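Local coordinates for cell division control protein 73 (Saccharomyces cerevisiae, PDB 3V46) that acts within the PAF1 complex in transcription initiation and elongation, its C-terminal Ras-like domain, the part described here, promoting association of the complex with chromatin, at residues D14-P20 with I68-D74; W85-V89 with E163-Y169; I32-L37 with V55-K59. One frame throughout, in Å; residues are numbered along the deposited sequence. Where two conformers were deposited one is given.

Contact 1: residues D14-P20 with I68-D74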
loop_
_atom_site.group_PDB
_atom_site.type_symbol
_atom_site.label_atom_id
_atom_site.label_comp_id
_atom_site.label_asym_id
_atom_site.label_seq_id
_atom_site.Cartn_x
_atom_site.Cartn_y
_atom_site.Cartn_z
ATOM N N ASP A 14 4.464 -3.920 14.862
ATOM C CA ASP A 14 4.311 -4.249 13.446
ATOM C C ASP A 14 3.862 -3.035 12.639
ATOM O O ASP A 14 2.887 -2.361 12.980
ATOM C CB ASP A 14 3.333 -5.404 13.239
ATOM C CG ASP A 14 3.871 -6.729 13.755
ATOM O OD1 ASP A 14 5.105 -6.866 13.907
ATOM O OD2 ASP A 14 3.059 -7.645 13.991
ATOM N N PRO A 15 4.583 -2.745 11.554
ATOM C CA PRO A 15 4.157 -1.623 10.714
ATOM C C PRO A 15 2.849 -1.915 9.972
ATOM O O PRO A 15 2.473 -3.072 9.732
ATOM C CB PRO A 15 5.320 -1.463 9.731
ATOM C CG PRO A 15 5.969 -2.799 9.689
ATOM C CD PRO A 15 5.804 -3.389 11.050
ATOM N N ILE A 16 2.177 -0.842 9.582
ATOM C CA ILE A 16 0.861 -0.929 8.984
ATOM C C ILE A 16 0.859 -0.340 7.579
ATOM O O ILE A 16 1.460 0.708 7.331
ATOM C CB ILE A 16 -0.163 -0.175 9.844
ATOM C CG1 ILE A 16 -0.195 -0.777 11.258
ATOM C CG2 ILE A 16 -1.532 -0.217 9.208
ATOM C CD1 ILE A 16 -0.963 0.045 12.282
ATOM N N ILE A 17 0.181 -1.029 6.665
ATOM C CA ILE A 17 -0.061 -0.538 5.319
ATOM C C ILE A 17 -1.558 -0.347 5.166
ATOM O O ILE A 17 -2.338 -1.253 5.450
ATOM C CB ILE A 17 0.442 -1.525 4.250
ATOM C CG1 ILE A 17 1.957 -1.735 4.374
ATOM C CG2 ILE A 17 0.116 -0.998 2.852
ATOM C CD1 ILE A 17 2.563 -2.781 3.407
ATOM N N LEU A 18 -1.972 0.838 4.740
ATOM C CA LEU A 18 -3.393 1.100 4.522
ATOM C C LEU A 18 -3.725 0.918 3.054
ATOM O O LEU A 18 -3.106 1.536 2.199
ATOM C CB LEU A 18 -3.749 2.521 4.925
ATOM C CG LEU A 18 -3.434 2.935 6.348
ATOM C CD1 LEU A 18 -3.918 4.359 6.588
ATOM C CD2 LEU A 18 -4.091 1.978 7.302
ATOM N N ILE A 19 -4.727 0.091 2.781
ATOM C CA ILE A 19 -5.182 -0.162 1.423
ATOM C C ILE A 19 -6.709 -0.203 1.405
ATOM O O ILE A 19 -7.320 -1.260 1.215
ATOM C CB ILE A 19 -4.547 -1.448 0.840
ATOM C CG1 ILE A 19 -4.891 -1.588 -0.648
ATOM C CG2 ILE A 19 -4.965 -2.688 1.646
ATOM C CD1 ILE A 19 -4.071 -2.623 -1.371
ATOM N N PRO A 20 -7.337 0.948 1.627
ATOM C CA PRO A 20 -8.781 0.961 1.387
ATOM C C PRO A 20 -9.033 0.825 -0.110
ATOM O O PRO A 20 -8.118 1.039 -0.909
ATOM C CB PRO A 20 -9.193 2.343 1.850
ATOM C CG PRO A 20 -8.011 3.190 1.506
ATOM C CD PRO A 20 -6.812 2.300 1.857
ATOM N N ILE A 68 10.089 -8.640 8.967
ATOM C CA ILE A 68 9.108 -7.619 9.296
ATOM C C ILE A 68 7.725 -8.168 8.975
ATOM O O ILE A 68 7.515 -8.745 7.912
ATOM C CB ILE A 68 9.347 -6.319 8.494
ATOM C CG1 ILE A 68 10.725 -5.723 8.804
ATOM C CG2 ILE A 68 8.247 -5.298 8.782
ATOM C CD1 ILE A 68 10.967 -5.414 10.271
ATOM N N ARG A 69 6.798 -8.020 9.914
ATOM C CA ARG A 69 5.432 -8.465 9.727
ATOM C C ARG A 69 4.562 -7.245 9.557
ATOM O O ARG A 69 4.495 -6.386 10.437
ATOM C CB ARG A 69 4.947 -9.276 10.925
ATOM C CG ARG A 69 5.683 -10.594 11.137
ATOM C CD ARG A 69 5.082 -11.385 12.293
ATOM N NE ARG A 69 5.820 -12.618 12.532
ATOM C CZ ARG A 69 5.606 -13.433 13.562
ATOM N NH1 ARG A 69 4.673 -13.143 14.456
ATOM N NH2 ARG A 69 6.332 -14.538 13.699
ATOM N N PHE A 70 3.927 -7.157 8.397
ATOM C CA PHE A 70 3.006 -6.075 8.089
ATOM C C PHE A 70 1.570 -6.418 8.405
ATOM O O PHE A 70 1.105 -7.524 8.144
ATOM C CB PHE A 70 3.095 -5.703 6.605
ATOM C CG PHE A 70 4.430 -5.177 6.196
ATOM C CD1 PHE A 70 4.724 -3.826 6.313
ATOM C CD2 PHE A 70 5.402 -6.031 5.692
ATOM C CE1 PHE A 70 5.964 -3.333 5.940
ATOM C CE2 PHE A 70 6.636 -5.542 5.316
ATOM C CZ PHE A 70 6.918 -4.195 5.441
ATOM N N ILE A 71 0.874 -5.437 8.958
ATOM C CA ILE A 71 -0.569 -5.479 9.084
ATOM C C ILE A 71 -1.116 -4.636 7.943
ATOM O O ILE A 71 -0.802 -3.457 7.839
ATOM C CB ILE A 71 -0.997 -4.884 10.425
ATOM C CG1 ILE A 71 -0.403 -5.714 11.574
ATOM C CG2 ILE A 71 -2.508 -4.826 10.529
ATOM C CD1 ILE A 71 -0.489 -5.029 12.906
ATOM N N ILE A 72 -1.923 -5.241 7.085
ATOM C CA ILE A 72 -2.433 -4.572 5.888
ATOM C C ILE A 72 -3.945 -4.518 6.012
ATOM O O ILE A 72 -4.606 -5.544 6.089
ATOM C CB ILE A 72 -2.024 -5.331 4.621
ATOM C CG1 ILE A 72 -0.502 -5.520 4.605
ATOM C CG2 ILE A 72 -2.516 -4.586 3.371
ATOM C CD1 ILE A 72 0.030 -6.295 3.426
ATOM N N VAL A 73 -4.488 -3.313 6.091
ATOM C CA VAL A 73 -5.893 -3.150 6.415
ATOM C C VAL A 73 -6.588 -2.235 5.440
ATOM O O VAL A 73 -5.988 -1.282 4.947
ATOM C CB VAL A 73 -6.098 -2.616 7.847
ATOM C CG1 VAL A 73 -5.813 -3.699 8.853
ATOM C CG2 VAL A 73 -5.235 -1.385 8.120
ATOM N N ASP A 74 -7.876 -2.497 5.210
ATOM C CA ASP A 74 -8.681 -1.690 4.286
ATOM C C ASP A 74 -9.560 -0.676 5.000
ATOM O O ASP A 74 -10.433 -0.068 4.389
ATOM C CB ASP A 74 -9.522 -2.571 3.349
ATOM C CG ASP A 74 -10.697 -3.265 4.040
ATOM O OD1 ASP A 74 -10.915 -3.073 5.247
ATOM O OD2 ASP A 74 -11.429 -4.010 3.351
HETATM O O HOH W 1 7.369 -6.529 12.497
#

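Contact 2: residues W85-V89 with E163-Y169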
loop_
_atom_site.group_PDB
_atom_site.type_symbol
_atom_site.label_atom_id
_atom_site.label_comp_id
_atom_site.label_asym_id
_atom_site.label_seq_id
_atom_site.Cartn_x
_atom_site.Cartn_y
_atom_site.Cartn_z
ATOM N N TRP A 85 -1.246 5.392 14.467
ATOM C CA TRP A 85 -0.969 6.164 13.261
ATOM C C TRP A 85 0.524 6.315 12.989
ATOM O O TRP A 85 0.929 6.435 11.836
ATOM C CB TRP A 85 -1.650 7.530 13.326
ATOM C CG TRP A 85 -3.090 7.395 13.037
ATOM C CD1 TRP A 85 -4.126 7.424 13.928
ATOM C CD2 TRP A 85 -3.667 7.146 11.754
ATOM N NE1 TRP A 85 -5.317 7.222 13.269
ATOM C CE2 TRP A 85 -5.060 7.051 11.933
ATOM C CE3 TRP A 85 -3.139 7.007 10.468
ATOM C CZ2 TRP A 85 -5.928 6.809 10.876
ATOM C CZ3 TRP A 85 -4.005 6.770 9.421
ATOM C CH2 TRP A 85 -5.384 6.686 9.631
ATOM N N ASP A 86 1.340 6.296 14.037
ATOM C CA ASP A 86 2.787 6.410 13.865
ATOM C C ASP A 86 3.362 5.169 13.202
ATOM O O ASP A 86 4.500 5.195 12.720
ATOM C CB ASP A 86 3.489 6.615 15.206
ATOM C CG ASP A 86 3.125 7.919 15.869
ATOM O OD1 ASP A 86 2.882 8.905 15.146
ATOM O OD2 ASP A 86 3.094 7.961 17.125
ATOM N N ARG A 87 2.580 4.087 13.196
ATOM C CA ARG A 87 3.006 2.798 12.656
ATOM C C ARG A 87 2.704 2.659 11.170
ATOM O O ARG A 87 3.125 1.696 10.542
ATOM C CB ARG A 87 2.318 1.653 13.408
ATOM C CG ARG A 87 2.766 1.508 14.865
ATOM C CD ARG A 87 1.838 0.598 15.654
ATOM N NE ARG A 87 1.744 -0.743 15.090
ATOM C CZ ARG A 87 0.893 -1.672 15.508
ATOM N NH1 ARG A 87 0.068 -1.415 16.515
ATOM N NH2 ARG A 87 0.867 -2.861 14.930
ATOM N N VAL A 88 1.953 3.600 10.608
ATOM C CA VAL A 88 1.576 3.519 9.199
ATOM C C VAL A 88 2.783 3.903 8.348
ATOM O O VAL A 88 3.298 5.018 8.454
ATOM C CB VAL A 88 0.366 4.428 8.894
ATOM C CG1 VAL A 88 0.079 4.484 7.398
ATOM C CG2 VAL A 88 -0.865 3.938 9.637
ATOM N N VAL A 89 3.241 2.962 7.526
ATOM C CA VAL A 89 4.464 3.142 6.736
ATOM C C VAL A 89 4.187 3.281 5.242
ATOM O O VAL A 89 5.040 3.748 4.492
ATOM C CB VAL A 89 5.476 1.991 6.961
ATOM C CG1 VAL A 89 5.927 1.952 8.412
ATOM C CG2 VAL A 89 4.894 0.654 6.548
ATOM N N GLU A 163 12.006 3.008 2.469
ATOM C CA GLU A 163 11.172 3.831 3.319
ATOM C C GLU A 163 11.299 3.369 4.770
ATOM O O GLU A 163 11.440 4.195 5.665
ATOM C CB GLU A 163 9.716 3.804 2.844
ATOM C CG GLU A 163 8.742 4.610 3.694
ATOM C CD GLU A 163 9.002 6.110 3.661
ATOM O OE1 GLU A 163 9.783 6.575 2.803
ATOM O OE2 GLU A 163 8.419 6.831 4.504
ATOM N N LEU A 164 11.279 2.056 5.005
ATOM C CA LEU A 164 11.404 1.537 6.370
ATOM C C LEU A 164 12.732 1.942 7.005
ATOM O O LEU A 164 12.785 2.359 8.159
ATOM C CB LEU A 164 11.265 0.017 6.394
ATOM C CG LEU A 164 9.881 -0.510 6.035
ATOM C CD1 LEU A 164 9.904 -2.018 5.959
ATOM C CD2 LEU A 164 8.870 -0.039 7.055
ATOM N N ILE A 165 13.812 1.819 6.248
ATOM C CA ILE A 165 15.125 2.175 6.763
ATOM C C ILE A 165 15.142 3.660 7.129
ATOM O O ILE A 165 15.685 4.046 8.161
ATOM C CB ILE A 165 16.219 1.810 5.750
ATOM C CG1 ILE A 165 16.408 0.289 5.736
ATOM C CG2 ILE A 165 17.554 2.491 6.090
ATOM C CD1 ILE A 165 17.192 -0.221 4.560
ATOM N N SER A 166 14.502 4.489 6.310
ATOM C CA SER A 166 14.467 5.923 6.585
ATOM C C SER A 166 13.621 6.241 7.818
ATOM O O SER A 166 13.894 7.227 8.512
ATOM C CB SER A 166 13.976 6.712 5.370
ATOM O OG SER A 166 12.570 6.635 5.226
ATOM N N ARG A 167 12.617 5.407 8.101
ATOM C CA ARG A 167 11.758 5.608 9.273
ATOM C C ARG A 167 12.341 4.927 10.514
ATOM O O ARG A 167 11.708 4.911 11.574
ATOM C CB ARG A 167 10.336 5.074 9.036
ATOM C CG ARG A 167 9.607 5.611 7.805
ATOM C CD ARG A 167 8.754 6.849 8.082
ATOM N NE ARG A 167 7.983 6.767 9.323
ATOM C CZ ARG A 167 6.679 6.504 9.400
ATOM N NH1 ARG A 167 5.969 6.297 8.304
ATOM N NH2 ARG A 167 6.084 6.464 10.586
ATOM N N GLY A 168 13.525 4.337 10.374
ATOM C CA GLY A 168 14.277 3.863 11.524
ATOM C C GLY A 168 14.238 2.376 11.804
ATOM O O GLY A 168 14.857 1.906 12.758
ATOM N N TYR A 169 13.515 1.627 10.984
ATOM C CA TYR A 169 13.464 0.182 11.139
ATOM C C TYR A 169 14.873 -0.371 10.861
ATOM O O TYR A 169 15.563 0.089 9.952
ATOM C CB TYR A 169 12.378 -0.427 10.222
ATOM C CG TYR A 169 10.952 -0.043 10.623
ATOM C CD1 TYR A 169 10.438 1.213 10.322
ATOM C CD2 TYR A 169 10.128 -0.935 11.313
ATOM C CE1 TYR A 169 9.155 1.578 10.698
ATOM C CE2 TYR A 169 8.838 -0.581 11.691
ATOM C CZ TYR A 169 8.356 0.682 11.383
ATOM O OH TYR A 169 7.079 1.066 11.756
HETATM O O HOH W 2 3.117 7.174 10.262
HETATM O O HOH W 3 6.804 3.802 12.114
HETATM O O HOH W 4 6.196 5.910 5.430
#

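Contact 3: residues I32-L37 with V55-K59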
loop_
_atom_site.group_PDB
_atom_site.type_symbol
_atom_site.label_atom_id
_atom_site.label_comp_id
_atom_site.label_asym_id
_atom_site.label_seq_id
_atom_site.Cartn_x
_atom_site.Cartn_y
_atom_site.Cartn_z
ATOM N N ILE A 32 -3.851 -8.533 -2.609
ATOM C CA ILE A 32 -2.534 -8.001 -2.304
ATOM C C ILE A 32 -1.526 -9.081 -1.921
ATOM O O ILE A 32 -0.358 -8.957 -2.223
ATOM C CB ILE A 32 -2.608 -6.902 -1.214
ATOM C CG1 ILE A 32 -1.291 -6.120 -1.146
ATOM C CG2 ILE A 32 -2.962 -7.500 0.145
ATOM C CD1 ILE A 32 -0.982 -5.298 -2.370
ATOM N N LYS A 33 -1.959 -10.138 -1.249
ATOM C CA LYS A 33 -1.027 -11.190 -0.884
ATOM C C LYS A 33 -0.511 -11.902 -2.136
ATOM O O LYS A 33 0.694 -12.127 -2.272
ATOM C CB LYS A 33 -1.690 -12.176 0.081
ATOM C CG LYS A 33 -0.756 -13.229 0.612
ATOM C CD LYS A 33 -1.482 -14.148 1.588
ATOM C CE LYS A 33 -2.134 -13.362 2.703
ATOM N NZ LYS A 33 -2.625 -14.280 3.787
ATOM N N GLN A 34 -1.410 -12.264 -3.048
ATOM C CA GLN A 34 -0.990 -12.918 -4.279
ATOM C C GLN A 34 0.008 -12.032 -5.020
ATOM O O GLN A 34 1.007 -12.503 -5.564
ATOM C CB GLN A 34 -2.191 -13.193 -5.186
ATOM C CG GLN A 34 -3.186 -14.171 -4.597
ATOM C CD GLN A 34 -3.793 -15.093 -5.641
ATOM O OE1 GLN A 34 -3.446 -15.031 -6.824
ATOM N NE2 GLN A 34 -4.705 -15.958 -5.208
ATOM N N PHE A 35 -0.273 -10.742 -5.044
ATOM C CA PHE A 35 0.581 -9.822 -5.766
ATOM C C PHE A 35 1.956 -9.717 -5.111
ATOM O O PHE A 35 2.977 -9.952 -5.753
ATOM C CB PHE A 35 -0.090 -8.449 -5.871
ATOM C CG PHE A 35 0.651 -7.473 -6.737
ATOM C CD1 PHE A 35 0.811 -7.704 -8.091
ATOM C CD2 PHE A 35 1.169 -6.323 -6.192
ATOM C CE1 PHE A 35 1.496 -6.794 -8.890
ATOM C CE2 PHE A 35 1.843 -5.408 -6.979
ATOM C CZ PHE A 35 2.006 -5.645 -8.329
ATOM N N LEU A 36 1.985 -9.377 -3.831
ATOM C CA LEU A 36 3.250 -9.117 -3.158
ATOM C C LEU A 36 4.070 -10.363 -2.804
ATOM O O LEU A 36 5.291 -10.285 -2.716
ATOM C CB LEU A 36 3.021 -8.282 -1.904
ATOM C CG LEU A 36 2.489 -6.875 -2.147
ATOM C CD1 LEU A 36 2.429 -6.136 -0.841
ATOM C CD2 LEU A 36 3.368 -6.123 -3.145
ATOM N N LEU A 37 3.419 -11.498 -2.582
ATOM C CA LEU A 37 4.143 -12.709 -2.222
ATOM C C LEU A 37 4.450 -13.600 -3.417
ATOM O O LEU A 37 5.501 -14.246 -3.462
ATOM C CB LEU A 37 3.367 -13.509 -1.175
ATOM C CG LEU A 37 3.265 -12.819 0.186
ATOM C CD1 LEU A 37 2.568 -13.731 1.172
ATOM C CD2 LEU A 37 4.647 -12.429 0.707
ATOM N N VAL A 55 -5.157 -8.374 6.290
ATOM C CA VAL A 55 -4.239 -9.445 5.965
ATOM C C VAL A 55 -2.861 -9.188 6.547
ATOM O O VAL A 55 -2.475 -8.060 6.826
ATOM C CB VAL A 55 -4.123 -9.704 4.459
ATOM C CG1 VAL A 55 -5.487 -10.009 3.871
ATOM C CG2 VAL A 55 -3.494 -8.537 3.769
ATOM N N ASN A 56 -2.131 -10.266 6.766
ATOM C CA ASN A 56 -0.787 -10.176 7.277
ATOM C C ASN A 56 0.188 -10.696 6.242
ATOM O O ASN A 56 -0.094 -11.679 5.558
ATOM C CB ASN A 56 -0.665 -11.007 8.553
ATOM C CG ASN A 56 -1.620 -10.552 9.626
ATOM O OD1 ASN A 56 -1.342 -9.603 10.358
ATOM N ND2 ASN A 56 -2.765 -11.217 9.715
ATOM N N ILE A 57 1.332 -10.030 6.131
ATOM C CA ILE A 57 2.407 -10.468 5.258
ATOM C C ILE A 57 3.724 -10.304 5.993
ATOM O O ILE A 57 4.008 -9.235 6.534
ATOM C CB ILE A 57 2.452 -9.640 3.945
ATOM C CG1 ILE A 57 1.224 -9.924 3.076
ATOM C CG2 ILE A 57 3.712 -9.956 3.150
ATOM C CD1 ILE A 57 1.231 -9.167 1.741
ATOM N N GLU A 58 4.529 -11.363 6.023
ATOM C CA GLU A 58 5.858 -11.277 6.587
ATOM C C GLU A 58 6.854 -11.180 5.439
ATOM O O GLU A 58 6.732 -11.888 4.432
ATOM C CB GLU A 58 6.150 -12.506 7.451
ATOM C CG GLU A 58 7.503 -12.466 8.122
ATOM C CD GLU A 58 7.612 -13.406 9.326
ATOM O OE1 GLU A 58 6.642 -13.566 10.094
ATOM O OE2 GLU A 58 8.677 -13.990 9.497
ATOM N N LYS A 59 7.827 -10.289 5.585
ATOM C CA LYS A 59 8.847 -10.070 4.578
ATOM C C LYS A 59 10.235 -10.128 5.183
ATOM O O LYS A 59 10.519 -9.481 6.193
ATOM C CB LYS A 59 8.648 -8.705 3.913
ATOM C CG LYS A 59 9.703 -8.345 2.864
ATOM C CD LYS A 59 9.577 -9.228 1.636
ATOM C CE LYS A 59 10.533 -8.788 0.536
ATOM N NZ LYS A 59 10.500 -9.719 -0.616
HETATM O O HOH W 5 -3.433 -12.847 6.102
#

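Contact 1: residues D14-P20 with I68-D74
Ile71 N donates to Pro15 O at 3.0 Å, the first of four backbone bonds that join the two segments. Ile17 is gripped at both ends: its N gives a hydrogen to Ile71 O at 2.9 Å, and its O takes one from Val73 N at 3.0 Å. Ile19 N closes the series on Val73 O. Bonding of one residue to two partners that stand two positions apart marks the strands as parallel, and the directions of 16-18 and 68-73 differ by 27°. CA-H...O contacts reach the same oxygens, Ile16 CA lying 3.2 Å from Ile71 O. Just before strand 16-18, a water donates to Asp14 OD1 at 2.7 Å and accepts from Arg69 N. The Asp14 and Arg69 side chains run side by side without their charged ends meeting, and Arg69 NE instead forms a salt bridge with Glu58.

Packing follows on both faces of the sheet. On one, Pro15 CG wedges against Ile68 CG2 at 3.5 Å and also touches Phe70 CD1. The extended Ile17 side chain, with CG1 anti to the carbonyl carbon (chi1 -61°), carries CD1 to within 3.8 Å of Phe70 CD1; Leu160 of helix 149-166 touches both residues. On the other face, alongside Ile16 and Ile71, Leu18 CD2 reaches Val73 CG2 at 3.6 Å. Strand 16-18 lies between 68-73 and 88-92 in the interior of the sheet of the Ras-like fold, and this buried parallel pair joins it to 68-73, the strand next to edge strand 54-59.

Contact 2: residues W85-V89 with E163-Y169
Val89 and Leu164 bring their CA atoms no nearer than 7.1 Å, where the start of strand 88-92 faces the end of helix 149-166, whose last turn is closed by a Schellman motif with Gly168 at a positive phi of 102°. Side chains and waters therefore span the distance. Arg167, its chain bent at chi2 (-92°) and chi3, turns its guanidinium edge to the carbonyls of 85-89. Arg167 NH1 donates to Val88 O at 3.0 Å (159° at the hydrogen), the oxygen lying close to the guanidinium plane, while its NH2 stands 2.9 Å from Asp86 O. Each terminal nitrogen also gives a hydrogen to a water. The one on NH2 donates to both Trp85 O and Val88 O; the one on NH1 donates to Glu163 OE2 and, at 2.6 Å, to Val89 O. A leucine in place of Arg167 would probably cost Val88 O this donor and leave the water between Trp85 O and Val88 O without its link to the helix end.

Beside this polar group lies an apolar one. Val89 CG1 meets Leu164 CD2 at 3.8 Å and Tyr169 CE1 at 4.0 Å, with the hydroxyl oxygen also near, and the same Leu164 methyl sits over a face of the Tyr169 ring toward its rim. The tyrosine hydroxyl shares a third water with Asp86 O. Around the contact, Arg87 and Val89 pair through their backbones with Ile16 of strand 16-18, Leu164 continues onto Phe70 of strand 68-73, and Tyr169 touches Pro11 near the start of the chain.

Contact 3: residues I32-L37 with V55-K59
Ile57 of strand 54-59 pushes its side chain against Lys33, Leu36 and Leu37 of helix 32-38, so that the first helix of the Ras-like fold packs beside the strand at the edge of the sheet. The two segments run in nearly the same direction, 10° apart, with their axes 9.6 Å from each other, and no direct hydrogen bond crosses between them.

The close part is wholly apolar. Ile57 is extended, CG1 lying anti to the carbonyl carbon (chi1 -68°) and CD1 continuing outward, which delivers that methyl to the helix surface. There it lies 4.0 Å from Lys33 CA and 4.2 Å from Leu36 CB. Its other branch, CG2, meets Leu37 CD2 at 3.6 Å, the two side chains overlapping lengthwise, each pointing past the other. One turn earlier on the helix, Ile32 CG2 touches Val55 CG2 at 3.8 Å. Ile72 of the adjoining strand backs both Val55 and Ile57, and helix 149-166 adds Trp157 against Ile57 and Phe156 against Leu36.

The outer side is looser and polar. Asn56 and Glu58 are exposed. Leu37, although apolar, is also largely at the surface. Lys33 spans the rim: its chain leaves the helix with CG anti to the backbone N (chi1 -175°), then bends at chi3, and CE passes 3.9 Å from Asn56 O. The ammonium group meets the strand through solvent, for a single water accepts from Lys33 NZ at 2.8 Å and from Asn56 N at 3.0 Å.

In the fold
The three contacts share one sheet but sit at different depths in it. Contact 1 is core, two neighbouring strands joined by direct backbone bonds with apolar side chains on both faces. Contacts 2 and 3 are partly buried and attach helices: contact 2 the end of 149-166, through an arginine, waters and a small apolar patch, contact 3 helix 32-38, through methyl groups with a single water bridge at the rim. Each touches contact 1, from which Asp14 O bonds to Arg87 on one side and Phe70 N to Ile57 O on the other. Contacts 2 and 3 do not meet, their centres lying about 18 Å apart. Along the chain contact 3 is nested within contact 1.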